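Local coordinates for NAD-dependent aldehyde dehydrogenase (Burkholderia multivorans, PDB 5UJU), which probably oxidises aldehydes to carboxylic acids, passing the hydride to NAD+, at residues I120-E125 with D256-A261; A128-A133 with A248-I253. All coordinates share one frame; numbering follows the deposited sequence. Where two conformers were deposited one is given.

Contact 1 (I120-E125 with D256-A261); sequences IGVSLE and DVLREA
Val122 and Val257 face each other with the same side-chain torsion, CG1 anti to the backbone N in both (chi1 162° and 174°), which turns each CG1 into the gap between helix 97-132 and helix 245-260. The two methyls meet at 3.9 Å, CG1 to CG1, the valines lying side by side with opposed directions. Val122 CG1 also reaches Leu258, lying 3.9 Å from its CD2; here the side chains cross at about a right angle. The other branch of Val122, CG2, turns to Ala261, whose CB stands 4.0 Å away where helix 245-260 gives way to loop. One turn after Val122, Glu125 contributes carbon rather than charge: its CG packs 3.8 Å from Val257 CG1 and 4.0 Å from Val257 CG2, touching both branches of the valine. The chain then bends at chi2, and the carboxylate is held within its own chain, OE1 by Lys16 and His17 and OE2 by Arg129. Around this junction Trp111 touches Val122 and Leu258, and Phe263 also lies against Val122. The axes approach to 9.7 Å and run at 136°, a roughly antiparallel helix pair. Branched aliphatic groups and one glutamate methylene segment thus make the join by van der Waals contact, while the charge of the buried glutamate is probably offset by Lys16 and Arg129 outside the two segments.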
loop_
_atom_site.group_PDB
_atom_site.type_symbol
_atom_site.label_atom_id
_atom_site.label_comp_id
_atom_site.label_asym_id
_atom_site.label_seq_id
_atom_site.Cartn_x
_atom_site.Cartn_y
_atom_site.Cartn_z
ATOM N N ILE A 120 3.219 -12.881 -15.292
ATOM C CA ILE A 120 1.837 -13.363 -15.272
ATOM C C ILE A 120 1.744 -14.727 -15.947
ATOM O O ILE A 120 1.120 -15.658 -15.426
ATOM C CB ILE A 120 0.903 -12.334 -15.947
ATOM C CG1 ILE A 120 1.007 -10.938 -15.290
ATOM C CG2 ILE A 120 -0.545 -12.835 -15.971
ATOM C CD1 ILE A 120 0.592 -10.874 -13.858
ATOM N N GLY A 121 2.371 -14.870 -17.120
ATOM C CA GLY A 121 2.275 -16.136 -17.829
ATOM C C GLY A 121 2.853 -17.289 -17.033
ATOM O O GLY A 121 2.229 -18.350 -16.903
ATOM N N VAL A 122 4.049 -17.093 -16.472
ATOM C CA VAL A 122 4.654 -18.143 -15.658
ATOM C C VAL A 122 3.764 -18.452 -14.451
ATOM O O VAL A 122 3.559 -19.619 -14.087
ATOM C CB VAL A 122 6.081 -17.735 -15.241
ATOM C CG1 VAL A 122 6.577 -18.565 -14.057
ATOM C CG2 VAL A 122 7.054 -17.861 -16.433
ATOM N N SER A 123 3.230 -17.417 -13.808
ATOM C CA SER A 123 2.338 -17.649 -12.668
ATOM C C SER A 123 1.124 -18.481 -13.069
ATOM O O SER A 123 0.743 -19.423 -12.363
ATOM C CB SER A 123 1.909 -16.322 -12.046
ATOM O OG SER A 123 3.009 -15.715 -11.392
ATOM N N LEU A 124 0.502 -18.153 -14.203
ATOM C CA LEU A 124 -0.702 -18.875 -14.602
ATOM C C LEU A 124 -0.389 -20.311 -14.979
ATOM O O LEU A 124 -1.204 -21.211 -14.738
ATOM C CB LEU A 124 -1.395 -18.161 -15.762
ATOM C CG LEU A 124 -1.829 -16.730 -15.438
ATOM C CD1 LEU A 124 -2.322 -15.970 -16.687
ATOM C CD2 LEU A 124 -2.874 -16.729 -14.336
ATOM N N GLU A 125 0.782 -20.544 -15.569
ATOM C CA GLU A 125 1.184 -21.904 -15.898
ATOM C C GLU A 125 1.460 -22.715 -14.642
ATOM O O GLU A 125 1.086 -23.893 -14.566
ATOM C CB GLU A 125 2.406 -21.878 -16.819
ATOM C CG GLU A 125 3.010 -23.247 -17.112
ATOM C CD GLU A 125 2.109 -24.169 -17.929
ATOM O OE1 GLU A 125 1.174 -23.685 -18.607
ATOM O OE2 GLU A 125 2.352 -25.396 -17.892
ATOM N N ASP A 256 9.981 -25.984 -11.690
ATOM C CA ASP A 256 9.843 -26.654 -12.980
ATOM C C ASP A 256 9.451 -25.669 -14.068
ATOM O O ASP A 256 10.065 -25.626 -15.143
ATOM C CB ASP A 256 8.780 -27.747 -12.883
ATOM C CG ASP A 256 9.276 -28.982 -12.184
ATOM O OD1 ASP A 256 10.500 -29.099 -11.957
ATOM O OD2 ASP A 256 8.430 -29.840 -11.866
ATOM N N VAL A 257 8.404 -24.888 -13.814
ATOM C CA VAL A 257 7.896 -23.954 -14.810
ATOM C C VAL A 257 8.940 -22.890 -15.116
ATOM O O VAL A 257 9.195 -22.564 -16.281
ATOM C CB VAL A 257 6.579 -23.321 -14.326
ATOM C CG1 VAL A 257 6.139 -22.239 -15.287
ATOM C CG2 VAL A 257 5.497 -24.404 -14.166
ATOM N N LEU A 258 9.559 -22.340 -14.069
ATOM C CA LEU A 258 10.573 -21.307 -14.264
ATOM C C LEU A 258 11.747 -21.839 -15.077
ATOM O O LEU A 258 12.221 -21.174 -16.006
ATOM C CB LEU A 258 11.048 -20.781 -12.904
ATOM C CG LEU A 258 10.032 -19.891 -12.181
ATOM C CD1 LEU A 258 10.207 -19.983 -10.654
ATOM C CD2 LEU A 258 10.179 -18.459 -12.654
ATOM N N ARG A 259 12.210 -23.050 -14.759
ATOM C CA ARG A 259 13.313 -23.644 -15.509
ATOM C C ARG A 259 12.931 -23.846 -16.971
ATOM O O ARG A 259 13.680 -23.474 -17.882
ATOM C CB ARG A 259 13.706 -24.979 -14.872
ATOM C CG ARG A 259 15.054 -25.531 -15.331
ATOM C CD ARG A 259 15.303 -26.917 -14.729
ATOM N NE ARG A 259 15.617 -26.879 -13.299
ATOM C CZ ARG A 259 14.734 -27.136 -12.337
ATOM N NH1 ARG A 259 13.479 -27.440 -12.650
ATOM N NH2 ARG A 259 15.099 -27.089 -11.061
ATOM N N GLU A 260 11.747 -24.414 -17.214
ATOM C CA GLU A 260 11.314 -24.689 -18.578
ATOM C C GLU A 260 11.109 -23.408 -19.370
ATOM O O GLU A 260 11.236 -23.417 -20.603
ATOM C CB GLU A 260 10.041 -25.537 -18.558
ATOM C CG GLU A 260 10.270 -26.944 -18.014
ATOM C CD GLU A 260 8.978 -27.713 -17.772
ATOM O OE1 GLU A 260 7.998 -27.481 -18.507
ATOM O OE2 GLU A 260 8.948 -28.553 -16.845
ATOM N N ALA A 261 10.806 -22.304 -18.681
ATOM C CA ALA A 261 10.656 -20.998 -19.313
ATOM C C ALA A 261 11.988 -20.272 -19.512
ATOM O O ALA A 261 11.987 -19.122 -19.967
ATOM C CB ALA A 261 9.706 -20.127 -18.477
#

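Contact 2 (A128-A133 with A248-I253); sequences ARLNRA and AITVRI
Leu130 and Thr250 mark the backbone register, their CA atoms 7.0 Å apart, where the last turn of helix 97-132 meets helix 245-260 at 134° between N-to-C directions. Ile253 gives the largest share of the contact and uses both its branches. Its CG2, anti to the backbone N, presses against Arg129 CB at 3.6 Å, while its CD1 meets two partners, 3.7 Å from Ala133 CB and 3.8 Å from Leu130 CD2. Leu130 and Ile253 cross obliquely. Toward Thr250 the same leucine methyl, CD2, lies 4.0 Å from CA and 4.1 Å from CG2, the two side chains crossing at about a right angle. Helix 245-260 follows strand 234-238 and leads to strand 268-270, which pairs parallel with strand 234-238, so it is the helix of a beta-alpha-beta crossover in the Rossmann-like nucleotide-binding domain of the aldehyde dehydrogenase fold; Val251, turned away from helix 97-132, touches Val268 and Leu270 on that sheet. Thr250 offers CG2 to Leu130, whereas OG1 is hydrogen-bonded to Tyr222 OH and Pro246 O. Tyr222 and Phe226 of helix 217-230 also pack on Leu130, adding a third helix to the apolar cluster. Arg129 leaves this cluster beyond CB: its chain runs extended from CG to NE, carrying the guanidinium to salt bridges outside the two segments.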
loop_
_atom_site.group_PDB
_atom_site.type_symbol
_atom_site.label_atom_id
_atom_site.label_comp_id
_atom_site.label_asym_id
_atom_site.label_seq_id
_atom_site.Cartn_x
_atom_site.Cartn_y
_atom_site.Cartn_z
ATOM N N ALA A 128 -1.857 -23.805 -13.324
ATOM C CA ALA A 128 -2.415 -24.913 -14.087
ATOM C C ALA A 128 -1.817 -26.234 -13.627
ATOM O O ALA A 128 -2.537 -27.221 -13.452
ATOM C CB ALA A 128 -2.161 -24.700 -15.585
ATOM N N ARG A 129 -0.502 -26.261 -13.398
ATOM C CA ARG A 129 0.146 -27.496 -12.972
ATOM C C ARG A 129 -0.195 -27.829 -11.524
ATOM O O ARG A 129 -0.305 -29.006 -11.164
ATOM C CB ARG A 129 1.655 -27.387 -13.165
ATOM C CG ARG A 129 2.054 -27.085 -14.613
ATOM C CD ARG A 129 3.500 -27.447 -14.908
ATOM N NE ARG A 129 3.893 -27.017 -16.250
ATOM C CZ ARG A 129 5.109 -27.173 -16.761
ATOM N NH1 ARG A 129 6.068 -27.764 -16.049
ATOM N NH2 ARG A 129 5.365 -26.741 -17.985
ATOM N N LEU A 130 -0.339 -26.819 -10.678
ATOM C CA LEU A 130 -0.764 -27.096 -9.314
ATOM C C LEU A 130 -2.140 -27.748 -9.304
ATOM O O LEU A 130 -2.362 -28.722 -8.577
ATOM C CB LEU A 130 -0.761 -25.812 -8.493
ATOM C CG LEU A 130 0.598 -25.171 -8.199
ATOM C CD1 LEU A 130 0.371 -23.847 -7.486
ATOM C CD2 LEU A 130 1.432 -26.099 -7.339
ATOM N N ASN A 131 -3.059 -27.269 -10.156
ATOM C CA ASN A 131 -4.373 -27.905 -10.239
ATOM C C ASN A 131 -4.252 -29.370 -10.639
ATOM O O ASN A 131 -4.929 -30.232 -10.066
ATOM C CB ASN A 131 -5.282 -27.165 -11.220
ATOM C CG ASN A 131 -6.695 -27.712 -11.212
ATOM O OD1 ASN A 131 -7.218 -28.126 -12.239
ATOM N ND2 ASN A 131 -7.325 -27.702 -10.043
ATOM N N ARG A 132 -3.385 -29.680 -11.614
ATOM C CA ARG A 132 -3.204 -31.078 -11.994
ATOM C C ARG A 132 -2.628 -31.919 -10.864
ATOM O O ARG A 132 -2.838 -33.135 -10.854
ATOM C CB ARG A 132 -2.304 -31.209 -13.226
ATOM C CG ARG A 132 -2.932 -30.702 -14.510
ATOM C CD ARG A 132 -2.112 -31.147 -15.722
ATOM N NE ARG A 132 -1.102 -30.154 -16.084
ATOM C CZ ARG A 132 -1.338 -29.072 -16.818
ATOM N NH1 ARG A 132 -2.561 -28.833 -17.280
ATOM N NH2 ARG A 132 -0.350 -28.229 -17.089
ATOM N N ALA A 133 -1.909 -31.308 -9.923
ATOM C CA ALA A 133 -1.354 -32.003 -8.766
ATOM C C ALA A 133 -2.271 -31.941 -7.545
ATOM O O ALA A 133 -1.811 -32.201 -6.424
ATOM C CB ALA A 133 0.019 -31.419 -8.406
ATOM N N ALA A 248 6.379 -27.410 -0.192
ATOM C CA ALA A 248 7.528 -27.992 -0.894
ATOM C C ALA A 248 7.122 -28.495 -2.273
ATOM O O ALA A 248 7.820 -28.245 -3.266
ATOM C CB ALA A 248 8.131 -29.131 -0.075
ATOM N N ILE A 249 5.986 -29.198 -2.351
ATOM C CA ILE A 249 5.432 -29.605 -3.641
ATOM C C ILE A 249 5.189 -28.381 -4.514
ATOM O O ILE A 249 5.511 -28.380 -5.709
ATOM C CB ILE A 249 4.133 -30.410 -3.436
ATOM C CG1 ILE A 249 4.402 -31.727 -2.717
ATOM C CG2 ILE A 249 3.424 -30.655 -4.762
ATOM C CD1 ILE A 249 3.116 -32.396 -2.234
ATOM N N THR A 250 4.617 -27.319 -3.923
ATOM C CA THR A 250 4.338 -26.089 -4.662
ATOM C C THR A 250 5.622 -25.470 -5.221
ATOM O O THR A 250 5.688 -25.081 -6.397
ATOM C CB THR A 250 3.620 -25.086 -3.751
ATOM O OG1 THR A 250 2.379 -25.645 -3.269
ATOM C CG2 THR A 250 3.307 -23.828 -4.529
ATOM N N VAL A 251 6.643 -25.339 -4.380
ATOM C CA VAL A 251 7.908 -24.777 -4.836
ATOM C C VAL A 251 8.508 -25.630 -5.953
ATOM O O VAL A 251 8.998 -25.099 -6.954
ATOM C CB VAL A 251 8.882 -24.619 -3.657
ATOM C CG1 VAL A 251 10.279 -24.293 -4.191
ATOM C CG2 VAL A 251 8.387 -23.514 -2.706
ATOM N N ARG A 252 8.469 -26.958 -5.805
ATOM C CA ARG A 252 8.991 -27.848 -6.844
ATOM C C ARG A 252 8.336 -27.563 -8.193
ATOM O O ARG A 252 9.015 -27.452 -9.222
ATOM C CB ARG A 252 8.769 -29.310 -6.434
ATOM C CG ARG A 252 9.273 -30.372 -7.441
ATOM C CD ARG A 252 8.576 -31.741 -7.219
ATOM N NE ARG A 252 7.200 -31.774 -7.722
ATOM C CZ ARG A 252 6.216 -32.511 -7.201
ATOM N NH1 ARG A 252 6.437 -33.293 -6.151
ATOM N NH2 ARG A 252 5.004 -32.470 -7.736
ATOM N N ILE A 253 7.009 -27.451 -8.206
ATOM C CA ILE A 253 6.293 -27.224 -9.455
ATOM C C ILE A 253 6.599 -25.835 -10.006
ATOM O O ILE A 253 6.799 -25.665 -11.217
ATOM C CB ILE A 253 4.785 -27.456 -9.247
ATOM C CG1 ILE A 253 4.524 -28.942 -8.960
ATOM C CG2 ILE A 253 4.009 -27.025 -10.469
ATOM C CD1 ILE A 253 3.047 -29.281 -8.605
#

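Both contacts join helix 97-132 to helix 245-260, at nearly the same angle and with centres 11 Å apart; the antiparallel sense nests contact 2 inside the loop closed by contact 1. Each is largely buried, with four of five touching residues buried in contact 1 and three of five in contact 2, although contact 1 lies farther out, about 23 Å from the centre of the chain to its own centre against 17 Å. Valine methyls and a glutamate methylene dominate contact 1, whereas an isoleucine gives the largest share of contact 2. Arg129 bridges them: its NH2 makes a 2.8 Å salt bridge to Glu260 OE1, and Val257 CG2 packs 3.7 Å from its NE.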